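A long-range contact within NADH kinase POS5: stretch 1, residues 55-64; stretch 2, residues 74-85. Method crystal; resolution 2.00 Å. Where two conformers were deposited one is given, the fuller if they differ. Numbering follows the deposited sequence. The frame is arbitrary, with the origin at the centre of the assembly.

Stretch 1, residues 55-64: TREAMVEFIT
Stretch 2 74-85: NVIVQPDVAEEI

How are the two stretches laid out? Residues 55-64 are one helical run within a longer helix, with phi/psi near -65/-42 from Arg 56 on and Thr 55 at -81/-31. Stretch 2 begins in a strand, with phi/psi near -107/127 over Asn 74, Val 75 and Ile 76, passes through Val 77 (-138/167) and Gln 78 (-60/151), and enters a helix at Pro 79 that runs through Ile 85, where phi/psi relaxes to -90/-10. The helix axes cross at -85° and approach to 11.5 Å. The register is set by Val 60 CA to Ile 85 CA at 7.2 Å and Ile 63 CA to Val 75 CA at 7.0 Å.

What satisfies the backbone donors and acceptors? Each helix serves itself. In the first, the amides of Met 59 through Thr 64 bond to the carbonyls four residues back, from Met 59 N to Thr 55 O at 2.9 Å to Thr 64 N to Val 60 O at 2.9 Å. Val 60 O also accepts from Thr 64 OG1 at 2.8 Å, with Thr 64 chi1 at m. In the second, Gln 78 is the N-cap residue and its O accepts from Ala 82 N at 2.9 Å; the pattern continues to Ile 85 N and Val 81 O at 2.8 Å. Asp 80, chi1 p, turns OD1 back to Val 81 N at 3.0 Å, a weak bond.

Where do polar groups meet across the contact? They meet at a single salt bridge: Arg 56 NH1 donates a weak hydrogen bond to Glu 84 OE2 at 3.4 Å, with an angle of 139°. Arg 56 starts sideways, but its extended chain (chi1 to chi3 all t) brings its end nearer, and Glu 84 O lies over one guanidinium face. Glu 84 points toward stretch 1 with chi1 and chi2 t. Arg 56 NE and NH2 and Glu 84 OE1, which take no part in this bond, are satisfied elsewhere in the structure.

What fills the rest of the contact, where no hydrogen bonds cross? Apolar side chains do. Ile 85 (chi1 p, chi2 t) is a knob among Arg 56, Met 59, Val 60 and Ile 63: its CD1 lies 3.8 Å from Met 59 SD and 3.9 Å from Ile 63 CD1, and its CB 4.2 Å from Val 60 CG2. Met 59 (chi1 and chi2 t, chi3 -94°) brings SD to 3.5 Å from Val 81 CG1. Ile 63 (m, t) sets CD1 3.8 Å from Val 75 CG1, while Ile 76 points away.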

# COMPACT_ATOMS: atom_id res chain seq x y z
N THR A 55 -4.06 -11.16 -36.26
CA THR A 55 -5.04 -10.07 -36.47
C THR A 55 -5.23 -9.72 -37.95
O THR A 55 -6.32 -9.30 -38.35
CB THR A 55 -4.74 -8.80 -35.64
OG1 THR A 55 -3.61 -8.10 -36.19
CG2 THR A 55 -4.48 -9.13 -34.16
N ARG A 56 -4.18 -9.87 -38.75
CA ARG A 56 -4.30 -9.74 -40.20
C ARG A 56 -5.18 -10.87 -40.76
O ARG A 56 -6.08 -10.63 -41.57
CB ARG A 56 -2.91 -9.71 -40.86
CG ARG A 56 -2.91 -9.53 -42.38
CD ARG A 56 -1.47 -9.34 -42.90
NE ARG A 56 -1.31 -9.80 -44.29
CZ ARG A 56 -0.26 -9.53 -45.06
NH1 ARG A 56 0.76 -8.79 -44.60
NH2 ARG A 56 -0.22 -9.99 -46.31
N GLU A 57 -4.95 -12.09 -40.28
CA GLU A 57 -5.77 -13.23 -40.65
C GLU A 57 -7.22 -13.05 -40.24
O GLU A 57 -8.13 -13.35 -41.02
CB GLU A 57 -5.21 -14.52 -40.04
CG GLU A 57 -3.96 -15.05 -40.78
CD GLU A 57 -3.19 -16.08 -39.97
OE1 GLU A 57 -3.80 -16.80 -39.15
OE2 GLU A 57 -1.95 -16.16 -40.15
N ALA A 58 -7.43 -12.56 -39.02
CA ALA A 58 -8.77 -12.32 -38.50
C ALA A 58 -9.49 -11.23 -39.29
O ALA A 58 -10.69 -11.35 -39.55
CB ALA A 58 -8.72 -11.94 -37.02
N MET A 59 -8.77 -10.18 -39.67
CA MET A 59 -9.35 -9.09 -40.45
C MET A 59 -9.88 -9.59 -41.80
O MET A 59 -11.02 -9.31 -42.18
CB MET A 59 -8.34 -7.97 -40.66
CG MET A 59 -8.89 -6.79 -41.45
SD MET A 59 -7.68 -5.50 -41.66
CE MET A 59 -8.13 -4.49 -40.24
N VAL A 60 -9.05 -10.35 -42.51
CA VAL A 60 -9.44 -10.93 -43.79
C VAL A 60 -10.65 -11.84 -43.63
O VAL A 60 -11.61 -11.77 -44.41
CB VAL A 60 -8.24 -11.65 -44.46
CG1 VAL A 60 -8.66 -12.41 -45.72
CG2 VAL A 60 -7.16 -10.65 -44.78
N GLU A 61 -10.63 -12.68 -42.59
CA GLU A 61 -11.73 -13.60 -42.30
C GLU A 61 -13.01 -12.85 -41.92
O GLU A 61 -14.12 -13.26 -42.29
CB GLU A 61 -11.30 -14.58 -41.20
CG GLU A 61 -12.29 -15.69 -40.90
CD GLU A 61 -11.84 -16.58 -39.73
OE1 GLU A 61 -10.63 -16.61 -39.41
OE2 GLU A 61 -12.70 -17.26 -39.13
N PHE A 62 -12.88 -11.76 -41.18
CA PHE A 62 -14.04 -11.00 -40.77
C PHE A 62 -14.69 -10.29 -41.96
O PHE A 62 -15.90 -10.34 -42.14
CB PHE A 62 -13.69 -10.00 -39.66
CG PHE A 62 -14.88 -9.32 -39.07
CD1 PHE A 62 -15.86 -10.05 -38.42
CD2 PHE A 62 -15.01 -7.94 -39.14
CE1 PHE A 62 -16.99 -9.41 -37.85
CE2 PHE A 62 -16.12 -7.30 -38.58
CZ PHE A 62 -17.11 -8.04 -37.94
N ILE A 63 -13.86 -9.63 -42.77
CA ILE A 63 -14.29 -8.91 -43.96
C ILE A 63 -14.94 -9.85 -44.99
O ILE A 63 -15.95 -9.49 -45.61
CB ILE A 63 -13.10 -8.16 -44.60
CG1 ILE A 63 -12.63 -7.04 -43.66
CG2 ILE A 63 -13.48 -7.60 -45.98
CD1 ILE A 63 -11.33 -6.38 -44.07
N THR A 64 -14.36 -11.04 -45.15
CA THR A 64 -14.93 -12.10 -45.99
C THR A 64 -16.35 -12.45 -45.52
O THR A 64 -17.29 -12.47 -46.33
CB THR A 64 -13.99 -13.35 -46.05
OG1 THR A 64 -12.75 -12.97 -46.67
CG2 THR A 64 -14.60 -14.51 -46.85
N ASN A 74 -20.52 -1.88 -45.75
CA ASN A 74 -19.33 -1.31 -46.36
C ASN A 74 -18.17 -1.34 -45.40
O ASN A 74 -18.27 -0.82 -44.28
CB ASN A 74 -19.61 0.12 -46.83
CG ASN A 74 -20.86 0.20 -47.70
OD1 ASN A 74 -20.97 -0.50 -48.71
ND2 ASN A 74 -21.82 1.03 -47.30
N VAL A 75 -17.05 -1.92 -45.85
CA VAL A 75 -15.85 -2.12 -45.03
C VAL A 75 -14.86 -0.97 -45.21
O VAL A 75 -14.41 -0.68 -46.33
CB VAL A 75 -15.15 -3.47 -45.36
CG1 VAL A 75 -13.73 -3.52 -44.79
CG2 VAL A 75 -15.97 -4.65 -44.87
N ILE A 76 -14.51 -0.33 -44.10
CA ILE A 76 -13.51 0.72 -44.08
C ILE A 76 -12.28 0.24 -43.29
O ILE A 76 -12.43 -0.32 -42.20
CB ILE A 76 -14.05 1.99 -43.39
CG1 ILE A 76 -15.43 2.39 -43.96
CG2 ILE A 76 -13.05 3.11 -43.52
CD1 ILE A 76 -16.23 3.39 -43.07
N VAL A 77 -11.09 0.45 -43.85
CA VAL A 77 -9.83 0.16 -43.15
C VAL A 77 -8.88 1.31 -43.43
O VAL A 77 -9.15 2.12 -44.32
CB VAL A 77 -9.18 -1.21 -43.55
CG1 VAL A 77 -10.09 -2.36 -43.25
CG2 VAL A 77 -8.77 -1.23 -45.03
N GLN A 78 -7.78 1.36 -42.68
CA GLN A 78 -6.68 2.30 -42.90
C GLN A 78 -6.06 2.12 -44.29
O GLN A 78 -6.08 1.02 -44.83
CB GLN A 78 -5.60 2.09 -41.83
CG GLN A 78 -6.04 2.51 -40.43
CD GLN A 78 -6.25 4.00 -40.34
OE1 GLN A 78 -5.29 4.77 -40.24
NE2 GLN A 78 -7.50 4.42 -40.40
N PRO A 79 -5.49 3.21 -44.87
CA PRO A 79 -4.86 3.13 -46.20
C PRO A 79 -3.72 2.11 -46.32
O PRO A 79 -3.67 1.37 -47.30
CB PRO A 79 -4.33 4.56 -46.41
CG PRO A 79 -5.22 5.41 -45.58
CD PRO A 79 -5.52 4.59 -44.37
N ASP A 80 -2.83 2.07 -45.34
CA ASP A 80 -1.71 1.14 -45.38
C ASP A 80 -2.19 -0.31 -45.19
O ASP A 80 -1.62 -1.23 -45.78
CB ASP A 80 -0.59 1.53 -44.40
CG ASP A 80 -1.07 1.68 -42.95
OD1 ASP A 80 -2.29 1.73 -42.69
OD2 ASP A 80 -0.19 1.78 -42.06
N VAL A 81 -3.24 -0.48 -44.40
CA VAL A 81 -3.86 -1.78 -44.16
C VAL A 81 -4.55 -2.31 -45.42
O VAL A 81 -4.40 -3.49 -45.76
CB VAL A 81 -4.84 -1.72 -42.97
CG1 VAL A 81 -5.78 -2.91 -42.97
CG2 VAL A 81 -4.07 -1.64 -41.65
N ALA A 82 -5.30 -1.44 -46.11
CA ALA A 82 -5.93 -1.78 -47.40
C ALA A 82 -4.91 -2.38 -48.37
O ALA A 82 -5.13 -3.46 -48.93
CB ALA A 82 -6.59 -0.55 -48.01
N GLU A 83 -3.79 -1.68 -48.54
CA GLU A 83 -2.69 -2.14 -49.37
C GLU A 83 -2.07 -3.43 -48.84
O GLU A 83 -1.79 -4.36 -49.60
CB GLU A 83 -1.61 -1.06 -49.48
CG GLU A 83 -1.78 -0.09 -50.66
CD GLU A 83 -0.56 0.81 -50.87
OE1 GLU A 83 -0.05 1.36 -49.87
OE2 GLU A 83 -0.09 0.96 -52.02
N GLU A 84 -1.89 -3.49 -47.52
CA GLU A 84 -1.31 -4.66 -46.86
C GLU A 84 -2.13 -5.92 -47.11
O GLU A 84 -1.58 -6.95 -47.48
CB GLU A 84 -1.16 -4.43 -45.35
CG GLU A 84 -0.47 -5.56 -44.61
CD GLU A 84 -0.61 -5.47 -43.11
OE1 GLU A 84 -1.41 -4.63 -42.63
OE2 GLU A 84 0.06 -6.24 -42.39
N ILE A 85 -3.44 -5.84 -46.91
CA ILE A 85 -4.30 -7.02 -46.95
C ILE A 85 -4.87 -7.37 -48.33
O ILE A 85 -5.46 -8.43 -48.50
CB ILE A 85 -5.44 -6.96 -45.89
CG1 ILE A 85 -6.46 -5.86 -46.26
CG2 ILE A 85 -4.86 -6.76 -44.48
CD1 ILE A 85 -7.73 -5.89 -45.45